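Structural protein VP1 (Trichodysplasia spinulosa-associated polyomavirus, PDB 4U60) probably forms the outer viral capsid as jelly-roll pentamers and binds sialylated glycans such as the GM1 oligosaccharide. Local coordinates at residues 199-203 with 233-238; 69-75 with 240-246; 91-96 with 223-228; 21-27 with 268-274. All coordinates share one frame; numbering follows the deposited sequence. Where two conformers were deposited one is given.

Interaction 1: residues 199-203 with 233-238. With EDO (1,2-ethanediol), chain S.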
loop_
_atom_site.group_PDB
_atom_site.type_symbol
_atom_site.label_atom_id
_atom_site.label_comp_id
_atom_site.label_asym_id
_atom_site.label_seq_id
_atom_site.Cartn_x
_atom_site.Cartn_y
_atom_site.Cartn_z
ATOM N N GLU C 199 -30.457 -1.556 6.018
ATOM C CA GLU C 199 -30.748 -0.235 5.505
ATOM C C GLU C 199 -30.566 0.851 6.590
ATOM O O GLU C 199 -30.311 2.001 6.276
ATOM C CB GLU C 199 -32.173 -0.202 4.947
ATOM C CG GLU C 199 -32.391 -1.185 3.785
ATOM C CD GLU C 199 -32.848 -2.613 4.158
ATOM O OE1 GLU C 199 -32.799 -3.036 5.352
ATOM O OE2 GLU C 199 -33.269 -3.335 3.196
ATOM N N ASN C 200 -30.664 0.442 7.849
ATOM C CA ASN C 200 -30.611 1.328 8.980
ATOM C C ASN C 200 -29.371 1.102 9.860
ATOM O O ASN C 200 -29.365 1.473 11.019
ATOM C CB ASN C 200 -31.907 1.120 9.782
ATOM C CG ASN C 200 -32.198 2.254 10.739
ATOM O OD1 ASN C 200 -31.917 3.420 10.457
ATOM N ND2 ASN C 200 -32.811 1.912 11.880
ATOM N N THR C 201 -28.322 0.519 9.279
ATOM C CA THR C 201 -27.017 0.315 9.923
ATOM C C THR C 201 -25.926 0.647 8.922
ATOM O O THR C 201 -26.079 0.410 7.730
ATOM C CB THR C 201 -26.871 -1.141 10.415
ATOM O OG1 THR C 201 -27.812 -1.354 11.490
ATOM C CG2 THR C 201 -25.440 -1.486 10.854
ATOM N N ARG C 202 -24.819 1.177 9.392
ATOM C CA ARG C 202 -23.628 1.302 8.552
ATOM C C ARG C 202 -22.601 0.341 9.097
ATOM O O ARG C 202 -22.371 0.299 10.302
ATOM C CB ARG C 202 -23.070 2.717 8.616
ATOM C CG ARG C 202 -24.095 3.808 8.396
ATOM C CD ARG C 202 -24.801 3.702 7.046
ATOM N NE ARG C 202 -25.710 4.828 6.939
ATOM C CZ ARG C 202 -27.038 4.769 6.974
ATOM N NH1 ARG C 202 -27.712 3.610 6.980
ATOM N NH2 ARG C 202 -27.695 5.900 6.966
ATOM N N TYR C 203 -21.971 -0.434 8.227
ATOM C CA TYR C 203 -20.895 -1.333 8.673
ATOM C C TYR C 203 -19.672 -1.234 7.759
ATOM O O TYR C 203 -19.780 -0.881 6.583
ATOM C CB TYR C 203 -21.354 -2.809 8.798
ATOM C CG TYR C 203 -21.900 -3.426 7.531
ATOM C CD1 TYR C 203 -21.052 -3.965 6.559
ATOM C CD2 TYR C 203 -23.272 -3.496 7.312
ATOM C CE1 TYR C 203 -21.568 -4.536 5.398
ATOM C CE2 TYR C 203 -23.800 -4.066 6.168
ATOM C CZ TYR C 203 -22.952 -4.576 5.212
ATOM O OH TYR C 203 -23.460 -5.131 4.070
ATOM N N VAL C 233 -29.228 11.125 5.547
ATOM C CA VAL C 233 -29.933 10.540 6.687
ATOM C C VAL C 233 -29.074 9.475 7.352
ATOM O O VAL C 233 -28.595 8.579 6.681
ATOM C CB VAL C 233 -31.275 9.900 6.255
ATOM C CG1 VAL C 233 -32.046 9.429 7.478
ATOM C CG2 VAL C 233 -32.108 10.895 5.457
ATOM N N GLY C 234 -28.910 9.584 8.670
ATOM C CA GLY C 234 -28.166 8.613 9.461
ATOM C C GLY C 234 -29.082 7.499 9.948
ATOM O O GLY C 234 -30.308 7.597 9.806
ATOM N N PRO C 235 -28.511 6.463 10.579
ATOM C CA PRO C 235 -29.345 5.443 11.221
ATOM C C PRO C 235 -30.344 6.078 12.209
ATOM O O PRO C 235 -29.970 6.974 12.969
ATOM C CB PRO C 235 -28.329 4.575 11.948
ATOM C CG PRO C 235 -27.066 4.719 11.151
ATOM C CD PRO C 235 -27.069 6.170 10.741
ATOM N N LEU C 236 -31.586 5.620 12.170
ATOM C CA LEU C 236 -32.671 6.131 13.035
ATOM C C LEU C 236 -32.947 5.097 14.116
ATOM O O LEU C 236 -33.163 3.923 13.826
ATOM C CB LEU C 236 -33.902 6.448 12.208
ATOM C CG LEU C 236 -33.688 7.514 11.123
ATOM C CD1 LEU C 236 -34.913 7.599 10.223
ATOM C CD2 LEU C 236 -33.400 8.881 11.718
ATOM N N CYS C 237 -32.832 5.528 15.369
ATOM C CA CYS C 237 -32.792 4.616 16.494
ATOM C C CYS C 237 -34.174 4.197 16.972
ATOM O O CYS C 237 -34.833 4.899 17.764
ATOM C CB CYS C 237 -31.980 5.254 17.625
ATOM S SG CYS C 237 -30.240 5.417 17.145
ATOM N N LYS C 238 -34.595 3.036 16.477
ATOM C CA LYS C 238 -35.915 2.501 16.755
ATOM C C LYS C 238 -36.042 2.143 18.226
ATOM O O LYS C 238 -35.137 1.529 18.810
ATOM C CB LYS C 238 -36.171 1.292 15.868
ATOM C CG LYS C 238 -36.274 1.652 14.391
ATOM C CD LYS C 238 -36.407 0.416 13.517
ATOM C CE LYS C 238 -36.576 0.800 12.047
ATOM N NZ LYS C 238 -36.700 -0.386 11.158
HETATM C C1 EDO S . -31.003 5.145 7.642
HETATM O O1 EDO S . -30.401 5.487 6.388
HETATM C C2 EDO S . -32.440 5.673 7.725
HETATM O O2 EDO S . -33.324 4.682 8.282
#
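Where jelly-roll strand 201-208 begins, the carboxamide of Asn200 pairs with both backbone polar atoms of Leu236, in the loop that leads into strand 241-254. Both ends of the amide are used: Leu236 N donates to Asn200 OD1 at 2.8 Å, and Asn200 ND2 donates to Leu236 O, also at 2.8 Å. Each N-H points almost straight at its acceptor (169°), and Leu236 O lies practically in the amide plane, so the pair of bonds fixes the rotation of the group. With CG anti to its own N (chi1 -162°), Asn200 reaches across to this peptide. Glu138 takes a further bond from ND2 and forms a salt bridge with the amine of Lys238, whose CE passes near ND2.

Strand 201-208 belongs to the jelly-roll sheet, where Asn200 and Arg202 bond through their backbones to Gly137 and Val135, while the 233-238 loop is held to strand 86-99 through Pro235 and Ala92. Arg202 adds a second link: its chain bends at chi2 (-59°), bringing the guanidinium over Pro235, whose CD sits 3.8 Å from NH2, above one face and toward the rim. NH2 also lies 2.8 Å from Val233 O, near the guanidinium plane, and NE bonds to Leu227 O. An ethanediol, probably from the crystallisation liquor, bridges the two side chains: Arg202 NH2 donates to its O1 at 2.8 Å, and its O2 donates to Asn200 OD1 at 2.9 Å, giving that oxygen a second donor besides Leu236 N.

Interaction 2: residues 69-75 with 240-246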
loop_
_atom_site.group_PDB
_atom_site.type_symbol
_atom_site.label_atom_id
_atom_site.label_comp_id
_atom_site.label_asym_id
_atom_site.label_seq_id
_atom_site.Cartn_x
_atom_site.Cartn_y
_atom_site.Cartn_z
ATOM N N SER C 69 -18.660 -8.777 19.196
ATOM C CA SER C 69 -19.056 -7.956 20.314
ATOM C C SER C 69 -20.253 -7.114 19.902
ATOM O O SER C 69 -20.328 -6.648 18.772
ATOM C CB SER C 69 -17.920 -7.026 20.708
ATOM O OG SER C 69 -16.764 -7.774 21.073
ATOM N N THR C 70 -21.171 -6.867 20.825
ATOM C CA THR C 70 -22.308 -6.018 20.525
ATOM C C THR C 70 -22.962 -5.488 21.805
ATOM O O THR C 70 -22.881 -6.091 22.879
ATOM C CB THR C 70 -23.353 -6.751 19.651
ATOM O OG1 THR C 70 -24.268 -5.807 19.072
ATOM C CG2 THR C 70 -24.131 -7.786 20.449
ATOM N N ALA C 71 -23.593 -4.334 21.657
ATOM C CA ALA C 71 -24.381 -3.727 22.734
ATOM C C ALA C 71 -25.515 -2.916 22.146
ATOM O O ALA C 71 -25.404 -2.371 21.030
ATOM C CB ALA C 71 -23.520 -2.812 23.598
ATOM N N ARG C 72 -26.614 -2.860 22.890
ATOM C CA ARG C 72 -27.687 -1.925 22.647
ATOM C C ARG C 72 -27.585 -0.877 23.732
ATOM O O ARG C 72 -27.627 -1.211 24.927
ATOM C CB ARG C 72 -29.050 -2.602 22.737
ATOM C CG ARG C 72 -30.211 -1.643 22.578
ATOM C CD ARG C 72 -31.539 -2.326 22.896
ATOM N NE ARG C 72 -32.655 -1.432 22.639
ATOM C CZ ARG C 72 -33.034 -0.453 23.446
ATOM N NH1 ARG C 72 -32.401 -0.237 24.600
ATOM N NH2 ARG C 72 -34.077 0.308 23.107
ATOM N N ILE C 73 -27.474 0.383 23.331
ATOM C CA ILE C 73 -27.418 1.480 24.291
ATOM C C ILE C 73 -28.769 2.190 24.327
ATOM O O ILE C 73 -29.315 2.563 23.295
ATOM C CB ILE C 73 -26.327 2.515 23.925
ATOM C CG1 ILE C 73 -24.953 1.853 23.768
ATOM C CG2 ILE C 73 -26.293 3.642 24.950
ATOM C CD1 ILE C 73 -24.427 1.088 24.944
ATOM N N ASN C 74 -29.285 2.380 25.535
ATOM C CA ASN C 74 -30.530 3.100 25.748
ATOM C C ASN C 74 -30.320 4.578 25.600
ATOM O O ASN C 74 -29.486 5.152 26.301
ATOM C CB ASN C 74 -31.040 2.858 27.162
ATOM C CG ASN C 74 -31.504 1.449 27.356
ATOM O OD1 ASN C 74 -32.402 0.991 26.643
ATOM N ND2 ASN C 74 -30.898 0.743 28.297
ATOM N N LEU C 75 -31.081 5.194 24.714
ATOM C CA LEU C 75 -31.003 6.616 24.485
ATOM C C LEU C 75 -32.090 7.329 25.277
ATOM O O LEU C 75 -33.078 6.711 25.702
ATOM C CB LEU C 75 -31.161 6.923 23.008
ATOM C CG LEU C 75 -30.123 6.246 22.105
ATOM C CD1 LEU C 75 -30.465 6.498 20.647
ATOM C CD2 LEU C 75 -28.710 6.692 22.426
ATOM N N ASP C 240 -35.676 4.072 20.647
ATOM C CA ASP C 240 -34.586 4.755 21.362
ATOM C C ASP C 240 -33.435 3.822 21.751
ATOM O O ASP C 240 -32.841 3.972 22.819
ATOM C CB ASP C 240 -35.154 5.466 22.604
ATOM C CG ASP C 240 -36.242 6.456 22.258
ATOM O OD1 ASP C 240 -36.227 7.000 21.122
ATOM O OD2 ASP C 240 -37.150 6.678 23.107
ATOM N N GLY C 241 -33.063 2.910 20.854
ATOM C CA GLY C 241 -31.920 2.023 21.078
ATOM C C GLY C 241 -30.889 2.256 20.000
ATOM O O GLY C 241 -31.234 2.323 18.822
ATOM N N LEU C 242 -29.636 2.367 20.407
ATOM C CA LEU C 242 -28.497 2.495 19.486
ATOM C C LEU C 242 -27.735 1.194 19.546
ATOM O O LEU C 242 -27.378 0.722 20.625
ATOM C CB LEU C 242 -27.605 3.639 19.950
ATOM C CG LEU C 242 -26.283 3.857 19.222
ATOM C CD1 LEU C 242 -26.538 4.207 17.766
ATOM C CD2 LEU C 242 -25.499 4.950 19.934
ATOM N N TYR C 243 -27.421 0.644 18.381
ATOM C CA TYR C 243 -26.780 -0.658 18.307
ATOM C C TYR C 243 -25.372 -0.520 17.755
ATOM O O TYR C 243 -25.186 0.038 16.670
ATOM C CB TYR C 243 -27.648 -1.583 17.448
ATOM C CG TYR C 243 -29.056 -1.752 18.008
ATOM C CD1 TYR C 243 -29.994 -0.732 17.923
ATOM C CD2 TYR C 243 -29.424 -2.925 18.633
ATOM C CE1 TYR C 243 -31.264 -0.890 18.436
ATOM C CE2 TYR C 243 -30.686 -3.097 19.149
ATOM C CZ TYR C 243 -31.602 -2.079 19.039
ATOM O OH TYR C 243 -32.848 -2.279 19.552
ATOM N N VAL C 244 -24.412 -1.043 18.513
ATOM C CA VAL C 244 -22.997 -0.953 18.172
ATOM C C VAL C 244 -22.421 -2.352 18.203
ATOM O O VAL C 244 -22.650 -3.099 19.162
ATOM C CB VAL C 244 -22.256 -0.048 19.175
ATOM C CG1 VAL C 244 -20.799 0.079 18.801
ATOM C CG2 VAL C 244 -22.930 1.320 19.238
ATOM N N SER C 245 -21.650 -2.692 17.164
ATOM C CA SER C 245 -21.112 -4.040 17.047
ATOM C C SER C 245 -19.711 -3.984 16.492
ATOM O O SER C 245 -19.399 -3.069 15.733
ATOM C CB SER C 245 -21.981 -4.891 16.115
ATOM O OG SER C 245 -23.363 -4.831 16.488
ATOM N N CYS C 246 -18.897 -4.981 16.807
ATOM C CA CYS C 246 -17.529 -4.985 16.284
ATOM C C CYS C 246 -16.819 -6.307 16.474
ATOM O O CYS C 246 -17.316 -7.197 17.173
ATOM C CB CYS C 246 -16.703 -3.851 16.904
ATOM S SG CYS C 246 -16.455 -3.970 18.690
HETATM O O HOH W 1 -34.802 -0.502 20.647
#
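Strands 69-74 and 241-246 run antiparallel, their axes 4.5 Å apart at closest approach and 158° between directions, with reciprocal backbone bonds at Ser69-Cys246, Ala71-Val244 and Ile73-Leu242. Among these, Ile73 N to Leu242 O is short and straight (2.7 Å, 173°), and Leu75 N to Asp240 O carries the ladder one bond past the last bridge.

On the face bearing Thr70, Arg72, Tyr243 and Ser245, the side chains pair across non-hydrogen-bonded positions. Arg72 runs extended all the way from its backbone to NE (chi1 176°), which lays its methylene chain over the Tyr243 ring. In one of the two Tyr243 conformers, Arg72 CG stands 4.1 Å from the ring centroid, a CH-pi contact over the face, while the guanidinium is turned nearly perpendicular to the ring. Gly241 CA lies against one guanidinium face, 3.4 Å from NH2. For the same conformer, a water joins the polar ends, accepting from Arg72 NH2 at 2.7 Å and bonding to Tyr243 OH at 2.9 Å. Farther along, the hydroxyls Thr70 OG1 and Ser245 OG share a hydrogen bond of 2.9 Å.

The other face is largely apolar around Ile73, Leu242 and Val244. Leu75, just past the strand end, adds to it by placing CD2 4.1 Å from Leu242 CB. Strand 12-29 covers this face through Ile25 on Ile73 and Leu75. This is an antiparallel edge pairing of the coat-protein jelly roll, with Leu242 and Val244 turned onto Ile271 of strand 260-279.

Interaction 3: residues 91-96 with 223-228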
loop_
_atom_site.group_PDB
_atom_site.type_symbol
_atom_site.label_atom_id
_atom_site.label_comp_id
_atom_site.label_asym_id
_atom_site.label_seq_id
_atom_site.Cartn_x
_atom_site.Cartn_y
_atom_site.Cartn_z
ATOM N N GLU C 91 -31.059 10.270 15.513
ATOM C CA GLU C 91 -30.399 9.933 14.256
ATOM C C GLU C 91 -28.895 9.964 14.509
ATOM O O GLU C 91 -28.381 10.965 14.971
ATOM C CB GLU C 91 -30.765 10.990 13.227
ATOM C CG GLU C 91 -30.138 10.825 11.859
ATOM C CD GLU C 91 -30.442 11.991 10.947
ATOM O OE1 GLU C 91 -31.110 12.954 11.395
ATOM O OE2 GLU C 91 -30.018 11.949 9.768
ATOM N N ALA C 92 -28.212 8.855 14.228
ATOM C CA ALA C 92 -26.762 8.780 14.401
ATOM C C ALA C 92 -26.090 9.483 13.222
ATOM O O ALA C 92 -26.271 9.100 12.092
ATOM C CB ALA C 92 -26.318 7.329 14.478
ATOM N N VAL C 93 -25.324 10.529 13.520
ATOM C CA VAL C 93 -24.754 11.410 12.502
ATOM C C VAL C 93 -23.320 10.993 12.144
ATOM O O VAL C 93 -22.941 11.014 10.989
ATOM C CB VAL C 93 -24.701 12.856 13.022
ATOM C CG1 VAL C 93 -24.041 13.779 12.005
ATOM C CG2 VAL C 93 -26.097 13.360 13.379
ATOM N N SER C 94 -22.552 10.631 13.155
ATOM C CA SER C 94 -21.132 10.325 12.974
ATOM C C SER C 94 -20.607 9.529 14.139
ATOM O O SER C 94 -21.193 9.535 15.228
ATOM C CB SER C 94 -20.329 11.638 12.842
ATOM O OG SER C 94 -20.430 12.445 14.007
ATOM N N VAL C 95 -19.464 8.875 13.912
ATOM C CA VAL C 95 -18.790 8.117 14.962
ATOM C C VAL C 95 -17.289 8.339 14.861
ATOM O O VAL C 95 -16.738 8.366 13.755
ATOM C CB VAL C 95 -19.120 6.612 14.910
ATOM C CG1 VAL C 95 -18.766 5.999 13.551
ATOM C CG2 VAL C 95 -18.436 5.871 16.052
ATOM N N LYS C 96 -16.653 8.505 16.013
ATOM C CA LYS C 96 -15.192 8.421 16.134
ATOM C C LYS C 96 -14.942 7.088 16.818
ATOM O O LYS C 96 -15.419 6.840 17.916
ATOM C CB LYS C 96 -14.638 9.580 16.960
ATOM C CG LYS C 96 -14.988 10.950 16.399
ATOM C CD LYS C 96 -14.386 12.096 17.200
ATOM C CE LYS C 96 -12.901 12.281 16.942
ATOM N NZ LYS C 96 -12.279 13.263 17.865
ATOM N N VAL C 223 -10.093 11.211 13.759
ATOM C CA VAL C 223 -10.857 10.790 12.567
ATOM C C VAL C 223 -12.345 10.582 12.894
ATOM O O VAL C 223 -12.694 9.820 13.809
ATOM C CB VAL C 223 -10.280 9.496 11.958
ATOM C CG1 VAL C 223 -11.149 8.990 10.817
ATOM C CG2 VAL C 223 -8.852 9.714 11.468
ATOM N N THR C 224 -13.198 11.249 12.125
ATOM C CA THR C 224 -14.659 11.164 12.279
ATOM C C THR C 224 -15.216 10.425 11.061
ATOM O O THR C 224 -14.890 10.764 9.922
ATOM C CB THR C 224 -15.248 12.568 12.389
ATOM O OG1 THR C 224 -14.788 13.184 13.603
ATOM C CG2 THR C 224 -16.788 12.522 12.423
ATOM N N THR C 225 -16.015 9.401 11.303
ATOM C CA THR C 225 -16.671 8.644 10.231
ATOM C C THR C 225 -18.128 9.133 10.135
ATOM O O THR C 225 -18.863 9.039 11.098
ATOM C CB THR C 225 -16.669 7.152 10.550
ATOM O OG1 THR C 225 -15.315 6.697 10.744
ATOM C CG2 THR C 225 -17.342 6.373 9.436
ATOM N N VAL C 226 -18.506 9.687 8.997
ATOM C CA VAL C 226 -19.856 10.180 8.769
ATOM C C VAL C 226 -20.784 8.984 8.531
ATOM O O VAL C 226 -20.494 8.126 7.702
ATOM C CB VAL C 226 -19.881 11.151 7.570
ATOM C CG1 VAL C 226 -21.308 11.571 7.236
ATOM C CG2 VAL C 226 -19.019 12.377 7.860
ATOM N N LEU C 227 -21.881 8.933 9.290
ATOM C CA LEU C 227 -22.869 7.855 9.195
ATOM C C LEU C 227 -24.087 8.210 8.329
ATOM O O LEU C 227 -24.958 7.369 8.089
ATOM C CB LEU C 227 -23.317 7.429 10.601
ATOM C CG LEU C 227 -22.216 6.857 11.504
ATOM C CD1 LEU C 227 -22.739 6.755 12.932
ATOM C CD2 LEU C 227 -21.761 5.491 11.016
ATOM N N LEU C 228 -24.156 9.454 7.881
ATOM C CA LEU C 228 -25.224 9.879 6.974
ATOM C C LEU C 228 -25.132 9.135 5.638
ATOM O O LEU C 228 -24.045 8.905 5.113
ATOM C CB LEU C 228 -25.131 11.374 6.731
ATOM C CG LEU C 228 -25.215 12.268 7.981
ATOM C CD1 LEU C 228 -25.270 13.730 7.563
ATOM C CD2 LEU C 228 -26.415 11.932 8.855
HETATM O O HOH W 2 -13.604 7.023 13.210
#
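Leu227 and Val93 belong to the tight part of this antiparallel contact, where Leu227 pushes its side chain toward strand 86-99. Its CD1 comes within 3.7 Å of Ser94 C and 3.9 Å of Ala92 CB, and its CD2 reaches Val95 CG1. Phe133 and Val135 of strand 129-136 close in behind Val95 and Leu227. Leu227 N donates to Val93 O at 2.9 Å, but from 40° above the carbonyl plane, unlike the in-plane bond from Val95 N to Thr225 O. Val95 and Thr225, joined by two backbone bonds, lie side by side, CG1 to CB 3.8 Å. Ala92 O is buried here without a polar partner in the model.

Val223, Thr224 and Val226 form the solvent side. A water donates to Val223 O at 3.0 Å and bonds to Thr225 OG1. Lys96, bent at chi3 (76°), passes its CG 3.6 Å from Thr224 OG1 on the way to Asn221 O, which receives its NZ. The exposed Thr224 rests CG2 against Ser94 CB.

Two residue pairs form bridges, Ser94 with Val226 and Val95 with Thr225. On its other edge, strand 86-99 meets strand 260-279, where Val93 and Ser94 together face Leu272: a classic beta bulge within the jelly-roll sheet.

Interaction 4: residues 21-27 with 268-274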
loop_
_atom_site.group_PDB
_atom_site.type_symbol
_atom_site.label_atom_id
_atom_site.label_comp_id
_atom_site.label_asym_id
_atom_site.label_seq_id
_atom_site.Cartn_x
_atom_site.Cartn_y
_atom_site.Cartn_z
ATOM N N SER C 21 -31.153 19.249 21.377
ATOM C CA SER C 21 -31.345 18.453 20.134
ATOM C C SER C 21 -30.200 17.501 19.773
ATOM O O SER C 21 -30.377 16.635 18.914
ATOM C CB SER C 21 -31.605 19.361 18.928
ATOM O OG SER C 21 -30.516 20.234 18.695
ATOM N N ILE C 22 -29.040 17.664 20.402
ATOM C CA ILE C 22 -27.879 16.800 20.162
ATOM C C ILE C 22 -27.534 16.049 21.435
ATOM O O ILE C 22 -27.766 16.534 22.536
ATOM C CB ILE C 22 -26.647 17.633 19.741
ATOM C CG1 ILE C 22 -26.966 18.499 18.510
ATOM C CG2 ILE C 22 -25.447 16.752 19.473
ATOM C CD1 ILE C 22 -27.214 17.706 17.251
ATOM N N THR C 23 -26.963 14.858 21.278
ATOM C CA THR C 23 -26.445 14.119 22.401
ATOM C C THR C 23 -25.314 13.248 21.880
ATOM O O THR C 23 -25.204 13.014 20.685
ATOM C CB THR C 23 -27.534 13.267 23.099
ATOM O OG1 THR C 23 -27.082 12.907 24.412
ATOM C CG2 THR C 23 -27.887 12.000 22.309
ATOM N N THR C 24 -24.467 12.787 22.781
ATOM C CA THR C 24 -23.371 11.922 22.401
ATOM C C THR C 24 -23.401 10.697 23.284
ATOM O O THR C 24 -23.804 10.763 24.456
ATOM C CB THR C 24 -22.014 12.619 22.540
ATOM O OG1 THR C 24 -21.801 12.945 23.910
ATOM C CG2 THR C 24 -21.968 13.894 21.716
ATOM N N ILE C 25 -22.978 9.579 22.712
ATOM C CA ILE C 25 -22.880 8.331 23.431
ATOM C C ILE C 25 -21.435 7.870 23.300
ATOM O O ILE C 25 -20.894 7.800 22.194
ATOM C CB ILE C 25 -23.808 7.260 22.810
ATOM C CG1 ILE C 25 -25.275 7.624 23.052
ATOM C CG2 ILE C 25 -23.477 5.856 23.332
ATOM C CD1 ILE C 25 -25.695 7.623 24.503
ATOM N N GLU C 26 -20.833 7.543 24.427
ATOM C CA GLU C 26 -19.486 7.037 24.452
ATOM C C GLU C 26 -19.513 5.661 25.096
ATOM O O GLU C 26 -20.168 5.449 26.116
ATOM C CB GLU C 26 -18.637 8.022 25.247
ATOM C CG GLU C 26 -17.178 7.706 25.313
ATOM C CD GLU C 26 -16.429 8.760 26.105
ATOM O OE1 GLU C 26 -15.489 9.357 25.556
ATOM O OE2 GLU C 26 -16.777 9.013 27.278
ATOM N N LEU C 27 -18.822 4.713 24.489
ATOM C CA LEU C 27 -18.731 3.371 25.053
ATOM C C LEU C 27 -17.516 2.667 24.521
ATOM O O LEU C 27 -16.891 3.120 23.568
ATOM C CB LEU C 27 -19.968 2.546 24.718
ATOM C CG LEU C 27 -20.070 2.081 23.267
ATOM C CD1 LEU C 27 -20.766 0.736 23.122
ATOM C CD2 LEU C 27 -20.813 3.136 22.450
ATOM N N TYR C 268 -13.253 1.446 21.032
ATOM C CA TYR C 268 -13.925 2.597 21.607
ATOM C C TYR C 268 -14.787 3.285 20.563
ATOM O O TYR C 268 -14.442 3.298 19.386
ATOM C CB TYR C 268 -12.851 3.566 22.092
ATOM C CG TYR C 268 -13.372 4.942 22.420
ATOM C CD1 TYR C 268 -13.885 5.225 23.680
ATOM C CD2 TYR C 268 -13.348 5.958 21.472
ATOM C CE1 TYR C 268 -14.371 6.501 23.998
ATOM C CE2 TYR C 268 -13.821 7.229 21.776
ATOM C CZ TYR C 268 -14.319 7.497 23.041
ATOM O OH TYR C 268 -14.779 8.758 23.351
ATOM N N PHE C 269 -15.898 3.868 21.003
ATOM C CA PHE C 269 -16.808 4.600 20.138
ATOM C C PHE C 269 -17.277 5.885 20.796
ATOM O O PHE C 269 -17.619 5.887 21.974
ATOM C CB PHE C 269 -18.081 3.790 19.842
ATOM C CG PHE C 269 -17.853 2.423 19.264
ATOM C CD1 PHE C 269 -17.599 1.344 20.101
ATOM C CD2 PHE C 269 -17.979 2.194 17.891
ATOM C CE1 PHE C 269 -17.453 0.066 19.594
ATOM C CE2 PHE C 269 -17.803 0.905 17.386
ATOM C CZ PHE C 269 -17.536 -0.136 18.255
ATOM N N ASN C 270 -17.336 6.947 20.007
ATOM C CA ASN C 270 -17.987 8.190 20.403
ATOM C C ASN C 270 -18.922 8.575 19.272
ATOM O O ASN C 270 -18.480 8.938 18.185
ATOM C CB ASN C 270 -16.964 9.300 20.681
ATOM C CG ASN C 270 -17.604 10.569 21.235
ATOM O OD1 ASN C 270 -17.487 10.874 22.424
ATOM N ND2 ASN C 270 -18.283 11.312 20.376
ATOM N N ILE C 271 -20.215 8.467 19.534
ATOM C CA ILE C 271 -21.236 8.634 18.516
ATOM C C ILE C 271 -22.048 9.897 18.784
ATOM O O ILE C 271 -22.540 10.113 19.891
ATOM C CB ILE C 271 -22.161 7.398 18.476
ATOM C CG1 ILE C 271 -21.333 6.153 18.149
ATOM C CG2 ILE C 271 -23.284 7.610 17.482
ATOM C CD1 ILE C 271 -21.972 4.849 18.537
ATOM N N LEU C 272 -22.159 10.732 17.762
ATOM C CA LEU C 272 -22.946 11.955 17.819
ATOM C C LEU C 272 -24.314 11.675 17.248
ATOM O O LEU C 272 -24.410 11.117 16.162
ATOM C CB LEU C 272 -22.252 13.040 17.000
ATOM C CG LEU C 272 -22.961 14.384 16.941
ATOM C CD1 LEU C 272 -22.857 15.078 18.282
ATOM C CD2 LEU C 272 -22.374 15.248 15.831
ATOM N N LEU C 273 -25.368 12.060 17.976
ATOM C CA LEU C 273 -26.751 11.872 17.509
ATOM C C LEU C 273 -27.523 13.163 17.585
ATOM O O LEU C 273 -27.211 14.045 18.404
ATOM C CB LEU C 273 -27.499 10.813 18.318
ATOM C CG LEU C 273 -26.831 9.438 18.343
ATOM C CD1 LEU C 273 -26.099 9.267 19.664
ATOM C CD2 LEU C 273 -27.824 8.314 18.167
ATOM N N ARG C 274 -28.541 13.263 16.738
ATOM C CA ARG C 274 -29.360 14.446 16.654
ATOM C C ARG C 274 -30.819 14.044 16.569
ATOM O O ARG C 274 -31.147 12.935 16.146
ATOM C CB ARG C 274 -28.973 15.302 15.445
ATOM C CG ARG C 274 -29.303 14.691 14.091
ATOM C CD ARG C 274 -28.820 15.562 12.951
ATOM N NE ARG C 274 -28.994 14.913 11.653
ATOM C CZ ARG C 274 -28.412 15.310 10.512
ATOM N NH1 ARG C 274 -27.611 16.362 10.484
ATOM N NH2 ARG C 274 -28.637 14.657 9.386
#
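Leu27 CD2 touches Phe269 CB at 3.8 Å, and on the same face of the strand pair Ile25 CG1 touches Leu273 CD1 at 3.9 Å.

On the opposite face, Leu272 CD1 rests against Thr24 CG2 at 3.7 Å, and Ile22 CD1 meets Arg274 CB. The extended Glu26 chain brings its carboxyl carbon into the plane of the Tyr268 ring, at the edge, with the carboxylate turned 60° from the ring. Tyr268 OH donates to Glu26 OE1, but the modelled 2.4 Å is too short to trust, and the strength of this bond is doubtful.

Six backbone bonds hold these groups in register, two each at Thr23-Leu273, Ile25-Ile271 and Leu27-Phe269; Ile271 N to Ile25 O is nearly linear (175°). The strand directions differ by 168°.

Beyond this shell, Val244 packs on Phe269 and Ile271, and Glu91 binds Arg274 NE in a salt bridge. Pro195 and Ser196 of a neighbouring subunit pack on Tyr268 and Glu26. The ladder joins residues 241 positions apart in sequence and pairs the first strand with the last in the jelly-roll sandwich of this coat protein.

All four interactions reach one curled antiparallel sheet, with centres 9 to 15 Å apart. Strand 260-279 stands between strands 12-29 and 86-99, so interactions 3 and 4, the closest pair, continue each other through Lys96 O and Asn270 N (2.8 Å). Interactions 2 and 4 meet through apolar faces, with Val244 CG1 3.3 Å from Phe269 CZ. Interaction 1 adjoins interaction 3 through Gly234 N and Glu91 OE2 (2.8 Å), and its Cys237 reaches Leu75 of interaction 2 and Leu273 of interaction 4. Along the chain, interaction 4 spans the other three, interaction 2 lies within that span, and interactions 1 and 3 interleave: sequence-distant strands thus build one jelly-roll body.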